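Local coordinates for fimbria adhesin protein (Klebsiella pneumoniae, PDB 3U4K) that probably mediates fimbrial attachment of the bacterium to host collagen V, this chain being its receptor-binding domain, at residues L105-K110 against S133-D138; I35-G40 against K57-P62. All blocks are in the same frame, centred on the assembly; numbering follows the deposited sequence.

Contact 1 of 2, residues L105-K110 against S133-D138; sequences LRFSRK and STFTLD
Antiparallel β-sheet pairing joins Leu105–Lys110 to Ser133–Asp138, two strands running 164° apart in direction. Arg106–Asp138, Ser108–Thr136 and Lys110–Thr134 are hydrogen-bonded pairs, and Phe107–Leu137 and Arg109–Phe135 are the non-hydrogen-bonded pairs between them. At the Ser108–Thr136 pair, Ser108 N lies 3.0 Å from Thr136 O, and Thr136 N returns a bond to Ser108 O. Lys110 O accepts twice, from Thr134 N and, at 3.2 Å, from Thr134 OG1.

On the face carrying these polar residues, Arg106 and Asp138 lie side by side. In Arg106 a bend about CG–CD (chi3 51°) places NE, and beyond it NH2 meets Asp138 OD2 at 2.7 Å in a salt bridge close to the guanidinium plane. The carboxylate oxygen is approached on its anti side, with the two planes 64° apart; Asp138 OD1 is bonded to Thr56 OG1.

The other face is mainly apolar. Leu137 CD1 packs 3.5 Å from Phe107 CE2 and 3.8 Å from Leu105 CD2, while Phe135 CZ reaches Phe107 CB at 3.8 Å. The Arg109 chain is extended from CG to NE, and NE donates to Ser133 OG at 2.9 Å; Ala131 O bonds both Arg109 NH2 and Ser133 OG. A buried apolar face behind a more polar one is typical of a sheet in a jelly-roll β-barrel, the fold of this adhesin domain.

Contact 2 of 2, residues I35-G40 against K57-P62; sequences INMAMG and KTWTMP
Trp59 lays its indole under the side chain of Ile35, whose CG2 sits 3.6 Å from the centroid of the five-membered ring and only 15° off the ring normal, a CH-pi contact over the face. Ile35 CG2 is anti to the backbone N, and this branch, not CG1, is the one that meets the indole. On the opposite face lies CG of Lys57, two residues earlier in the same strand, 3.7 Å above the ring plane and offset toward the rim. The two faces are thus covered at different places: the five-membered ring by Ile35, the six-membered rim by Lys57 of Trp59's own strand.

Farther along the ring, the six-membered part meets selenomethionine Met37. Its CB lies 3.8 Å from Trp59 CH2, and the two side chains cross at about a right angle. The carbonyl oxygen of Ala38 approaches the ring edge near its plane, 4.0 Å from Trp59 CZ2, and also meets Lys57 CD at 3.4 Å. Selenomethionine Met39 and Lys57 pass one another pointing opposite ways: Met39 CG is 3.7 Å from Lys57 CD, and Met39 SE is 3.8 Å from Lys57 CB.

The backbones run 160° apart in direction, yet Ile35 and Trp59 keep their CA atoms 7.6 Å apart, too far for sheet pairing. Ile35 instead makes backbone bonds to Lys167 and Ser169 in its own sheet, and its side chain also touches Phe135. With no hydrogen bond or salt bridge between 35–40 and 57–62, their association rests on dispersion, CH-pi contact and the burial of aliphatic and aromatic surface around Trp59.

Overall arrangement
Both segments of contact 2 precede those of contact 1 in the chain, and the contact centres lie 9 Å apart within the receptor-binding domain. Strands 53–61 and 133–141 are antiparallel neighbours, so both contacts reach the same sheet: contact 1 pairs 133–141 with 103–111, whereas contact 2 brings 53–61 against 33–36, an outermost strand of the five-stranded mixed sheet, and the loop after it. Direct links are Phe135 N to Trp59 O and Thr136 OG1 to Thr58 OG1, both probable hydrogen bonds of 2.6 Å, and packing of Phe135 CB on Ile35 CD1. Contact 1 thus supplies one strand pairing within a sheet, and contact 2 packs that sheet's strand 53–61 against the edge of the other.

Contact 1 of 2, residues L105-K110 against S133-D138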
loop_
_atom_site.group_PDB
_atom_site.type_symbol
_atom_site.label_atom_id
_atom_site.label_comp_id
_atom_site.label_asym_id
_atom_site.label_seq_id
_atom_site.Cartn_x
_atom_site.Cartn_y
_atom_site.Cartn_z
ATOM N N LEU A 105 6.196 -3.277 6.606
ATOM C CA LEU A 105 4.940 -2.993 5.917
ATOM C C LEU A 105 4.850 -3.736 4.587
ATOM O O LEU A 105 5.793 -3.722 3.793
ATOM C CB LEU A 105 4.763 -1.488 5.696
ATOM C CG LEU A 105 4.488 -0.590 6.907
ATOM C CD1 LEU A 105 4.349 0.856 6.465
ATOM C CD2 LEU A 105 3.243 -1.017 7.672
ATOM N N ARG A 106 3.713 -4.391 4.362
ATOM C CA ARG A 106 3.438 -5.059 3.095
ATOM C C ARG A 106 2.071 -4.635 2.553
ATOM O O ARG A 106 1.051 -4.747 3.239
ATOM C CB ARG A 106 3.529 -6.578 3.250
ATOM C CG ARG A 106 3.628 -7.344 1.934
ATOM C CD ARG A 106 3.731 -8.844 2.166
ATOM N NE ARG A 106 2.673 -9.319 3.058
ATOM C CZ ARG A 106 2.702 -10.463 3.736
ATOM N NH1 ARG A 106 3.742 -11.286 3.635
ATOM N NH2 ARG A 106 1.684 -10.787 4.523
ATOM N N PHE A 107 2.070 -4.138 1.321
ATOM C CA PHE A 107 0.851 -3.680 0.661
ATOM C C PHE A 107 0.475 -4.664 -0.431
ATOM O O PHE A 107 1.311 -5.028 -1.263
ATOM C CB PHE A 107 1.051 -2.294 0.046
ATOM C CG PHE A 107 1.741 -1.316 0.953
ATOM C CD1 PHE A 107 3.132 -1.298 1.054
ATOM C CD2 PHE A 107 1.004 -0.400 1.698
ATOM C CE1 PHE A 107 3.771 -0.393 1.886
ATOM C CE2 PHE A 107 1.640 0.511 2.529
ATOM C CZ PHE A 107 3.024 0.512 2.624
ATOM N N SER A 108 -0.782 -5.095 -0.421
ATOM C CA SER A 108 -1.268 -6.059 -1.398
ATOM C C SER A 108 -2.652 -5.682 -1.915
ATOM O O SER A 108 -3.409 -4.972 -1.249
ATOM C CB SER A 108 -1.289 -7.468 -0.799
ATOM O OG SER A 108 -2.242 -7.556 0.246
ATOM N N ARG A 109 -2.967 -6.165 -3.110
ATOM C CA ARG A 109 -4.280 -5.979 -3.704
ATOM C C ARG A 109 -4.788 -7.336 -4.158
ATOM O O ARG A 109 -4.037 -8.120 -4.736
ATOM C CB ARG A 109 -4.196 -5.014 -4.886
ATOM C CG ARG A 109 -5.537 -4.497 -5.375
ATOM C CD ARG A 109 -5.369 -3.686 -6.647
ATOM N NE ARG A 109 -6.604 -3.634 -7.426
ATOM C CZ ARG A 109 -6.701 -3.132 -8.653
ATOM N NH1 ARG A 109 -5.634 -2.629 -9.263
ATOM N NH2 ARG A 109 -7.872 -3.133 -9.276
ATOM N N LYS A 110 -6.056 -7.616 -3.878
ATOM C CA LYS A 110 -6.653 -8.895 -4.250
ATOM C C LYS A 110 -8.024 -8.703 -4.893
ATOM O O LYS A 110 -8.863 -7.963 -4.384
ATOM C CB LYS A 110 -6.745 -9.825 -3.036
ATOM C CG LYS A 110 -6.866 -11.296 -3.395
ATOM C CD LYS A 110 -6.497 -12.190 -2.220
ATOM C CE LYS A 110 -6.529 -13.666 -2.604
ATOM N NZ LYS A 110 -7.915 -14.156 -2.860
ATOM N N SER A 133 -11.912 -4.621 -5.957
ATOM C CA SER A 133 -10.897 -5.399 -5.253
ATOM C C SER A 133 -10.796 -5.033 -3.776
ATOM O O SER A 133 -11.483 -4.126 -3.295
ATOM C CB SER A 133 -9.532 -5.220 -5.930
ATOM O OG SER A 133 -9.200 -3.848 -6.045
ATOM N N THR A 134 -9.944 -5.766 -3.065
ATOM C CA THR A 134 -9.578 -5.445 -1.694
ATOM C C THR A 134 -8.154 -4.918 -1.683
ATOM O O THR A 134 -7.298 -5.428 -2.405
ATOM C CB THR A 134 -9.644 -6.679 -0.765
ATOM O OG1 THR A 134 -8.687 -7.664 -1.190
ATOM C CG2 THR A 134 -11.046 -7.284 -0.746
ATOM N N PHE A 135 -7.904 -3.895 -0.872
ATOM C CA PHE A 135 -6.536 -3.458 -0.602
ATOM C C PHE A 135 -6.186 -3.817 0.835
ATOM O O PHE A 135 -6.963 -3.543 1.750
ATOM C CB PHE A 135 -6.366 -1.956 -0.848
ATOM C CG PHE A 135 -4.930 -1.505 -0.876
ATOM C CD1 PHE A 135 -4.209 -1.507 -2.066
ATOM C CD2 PHE A 135 -4.290 -1.085 0.289
ATOM C CE1 PHE A 135 -2.882 -1.100 -2.094
ATOM C CE2 PHE A 135 -2.964 -0.676 0.267
ATOM C CZ PHE A 135 -2.260 -0.683 -0.927
ATOM N N THR A 136 -5.020 -4.431 1.028
ATOM C CA THR A 136 -4.624 -4.929 2.350
ATOM C C THR A 136 -3.239 -4.454 2.797
ATOM O O THR A 136 -2.235 -4.689 2.119
ATOM C CB THR A 136 -4.714 -6.471 2.422
ATOM O OG1 THR A 136 -6.067 -6.880 2.184
ATOM C CG2 THR A 136 -4.278 -6.989 3.786
ATOM N N LEU A 137 -3.212 -3.780 3.945
ATOM C CA LEU A 137 -1.973 -3.375 4.601
ATOM C C LEU A 137 -1.614 -4.361 5.713
ATOM O O LEU A 137 -2.450 -4.699 6.557
ATOM C CB LEU A 137 -2.103 -1.954 5.161
ATOM C CG LEU A 137 -0.962 -1.377 6.007
ATOM C CD1 LEU A 137 0.332 -1.260 5.214
ATOM C CD2 LEU A 137 -1.345 -0.027 6.594
ATOM N N ASP A 138 -0.370 -4.828 5.694
ATOM C CA ASP A 138 0.131 -5.749 6.710
ATOM C C ASP A 138 1.253 -5.116 7.514
ATOM O O ASP A 138 2.219 -4.599 6.945
ATOM C CB ASP A 138 0.635 -7.045 6.069
ATOM C CG ASP A 138 -0.487 -8.003 5.706
ATOM O OD1 ASP A 138 -1.623 -7.823 6.198
ATOM O OD2 ASP A 138 -0.225 -8.949 4.932
#

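Contact 2 of 2, residues I35-G40 against K57-P62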
loop_
_atom_site.group_PDB
_atom_site.type_symbol
_atom_site.label_atom_id
_atom_site.label_comp_id
_atom_site.label_asym_id
_atom_site.label_seq_id
_atom_site.Cartn_x
_atom_site.Cartn_y
_atom_site.Cartn_z
ATOM N N ILE A 35 -7.403 5.681 -0.567
ATOM C CA ILE A 35 -7.656 4.994 0.690
ATOM C C ILE A 35 -6.806 5.642 1.776
ATOM O O ILE A 35 -5.577 5.691 1.665
ATOM C CB ILE A 35 -7.318 3.488 0.599
ATOM C CG1 ILE A 35 -8.165 2.808 -0.475
ATOM C CG2 ILE A 35 -7.536 2.807 1.942
ATOM C CD1 ILE A 35 -7.628 1.469 -0.929
ATOM N N ASN A 36 -7.466 6.156 2.811
ATOM C CA ASN A 36 -6.777 6.547 4.036
ATOM C C ASN A 36 -6.588 5.298 4.895
ATOM O O ASN A 36 -7.562 4.665 5.305
ATOM C CB ASN A 36 -7.562 7.632 4.786
ATOM C CG ASN A 36 -6.967 7.958 6.148
ATOM O OD1 ASN A 36 -5.746 8.083 6.306
ATOM N ND2 ASN A 36 -7.834 8.105 7.142
HETATM N N MSE A 37 -5.333 4.946 5.160
HETATM C CA MSE A 37 -5.004 3.665 5.796
HETATM C C MSE A 37 -4.984 3.719 7.308
HETATM O O MSE A 37 -4.159 3.060 7.944
HETATM C CB MSE A 37 -3.665 3.170 5.247
HETATM C CG MSE A 37 -3.737 2.927 3.739
HETATM SE SE MSE A 37 -2.117 2.017 3.065
HETATM C CE MSE A 37 -0.783 3.391 3.534
ATOM N N ALA A 38 -5.900 4.489 7.895
ATOM C CA ALA A 38 -5.975 4.658 9.349
ATOM C C ALA A 38 -6.229 3.334 10.070
ATOM O O ALA A 38 -7.213 2.643 9.793
ATOM C CB ALA A 38 -7.045 5.679 9.713
HETATM N N MSE A 39 -5.327 2.987 10.990
HETATM C CA MSE A 39 -5.413 1.725 11.731
HETATM C C MSE A 39 -5.530 1.962 13.214
HETATM O O MSE A 39 -5.876 1.049 13.962
HETATM C CB MSE A 39 -4.204 0.836 11.425
HETATM C CG MSE A 39 -4.257 0.306 9.991
HETATM SE SE MSE A 39 -3.166 -1.324 9.719
HETATM C CE MSE A 39 -4.003 -2.479 11.084
ATOM N N GLY A 40 -5.253 3.188 13.652
ATOM C CA GLY A 40 -5.282 3.534 15.073
ATOM C C GLY A 40 -4.090 3.006 15.858
ATOM O O GLY A 40 -2.989 2.848 15.316
ATOM N N LYS A 57 -5.179 -4.727 8.029
ATOM C CA LYS A 57 -6.429 -4.036 7.702
ATOM C C LYS A 57 -6.734 -4.089 6.209
ATOM O O LYS A 57 -5.836 -3.935 5.376
ATOM C CB LYS A 57 -6.410 -2.589 8.194
ATOM C CG LYS A 57 -7.794 -2.016 8.449
ATOM C CD LYS A 57 -7.728 -0.695 9.199
ATOM C CE LYS A 57 -8.950 -0.491 10.083
ATOM N NZ LYS A 57 -10.229 -0.619 9.335
ATOM N N THR A 58 -8.009 -4.294 5.886
ATOM C CA THR A 58 -8.447 -4.460 4.503
ATOM C C THR A 58 -9.574 -3.497 4.133
ATOM O O THR A 58 -10.603 -3.444 4.803
ATOM C CB THR A 58 -8.857 -5.923 4.224
ATOM O OG1 THR A 58 -7.683 -6.740 4.198
ATOM C CG2 THR A 58 -9.576 -6.058 2.895
ATOM N N TRP A 59 -9.353 -2.735 3.066
ATOM C CA TRP A 59 -10.383 -1.889 2.482
ATOM C C TRP A 59 -10.835 -2.455 1.168
ATOM O O TRP A 59 -10.030 -2.989 0.402
ATOM C CB TRP A 59 -9.867 -0.475 2.275
ATOM C CG TRP A 59 -9.349 0.164 3.533
ATOM C CD1 TRP A 59 -10.011 1.059 4.365
ATOM C CD2 TRP A 59 -8.029 -0.023 4.146
ATOM N NE1 TRP A 59 -9.216 1.427 5.418
ATOM C CE2 TRP A 59 -8.016 0.812 5.350
ATOM C CE3 TRP A 59 -6.900 -0.774 3.833
ATOM C CZ2 TRP A 59 -6.912 0.878 6.185
ATOM C CZ3 TRP A 59 -5.792 -0.700 4.687
ATOM C CH2 TRP A 59 -5.799 0.110 5.832
ATOM N N THR A 60 -12.130 -2.345 0.897
ATOM C CA THR A 60 -12.681 -2.803 -0.372
ATOM C C THR A 60 -13.083 -1.618 -1.252
ATOM O O THR A 60 -13.467 -0.554 -0.751
ATOM C CB THR A 60 -13.893 -3.745 -0.173
ATOM O OG1 THR A 60 -14.980 -3.019 0.416
ATOM C CG2 THR A 60 -13.528 -4.931 0.721
HETATM N N MSE A 61 -12.971 -1.804 -2.564
HETATM C CA MSE A 61 -13.503 -0.844 -3.528
HETATM C C MSE A 61 -14.521 -1.568 -4.362
HETATM O O MSE A 61 -14.217 -2.613 -4.948
HETATM C CB MSE A 61 -12.421 -0.205 -4.397
HETATM C CG MSE A 61 -11.401 -1.201 -4.938
HETATM SE SE MSE A 61 -9.850 -0.209 -5.634
HETATM C CE MSE A 61 -8.495 -0.961 -4.413
ATOM N N PRO A 62 -15.754 -1.035 -4.412
ATOM C CA PRO A 62 -16.823 -1.672 -5.181
ATOM C C PRO A 62 -16.502 -1.678 -6.672
ATOM O O PRO A 62 -15.831 -0.764 -7.162
ATOM C CB PRO A 62 -18.039 -0.780 -4.899
ATOM C CG PRO A 62 -17.466 0.544 -4.517
ATOM C CD PRO A 62 -16.196 0.225 -3.785
#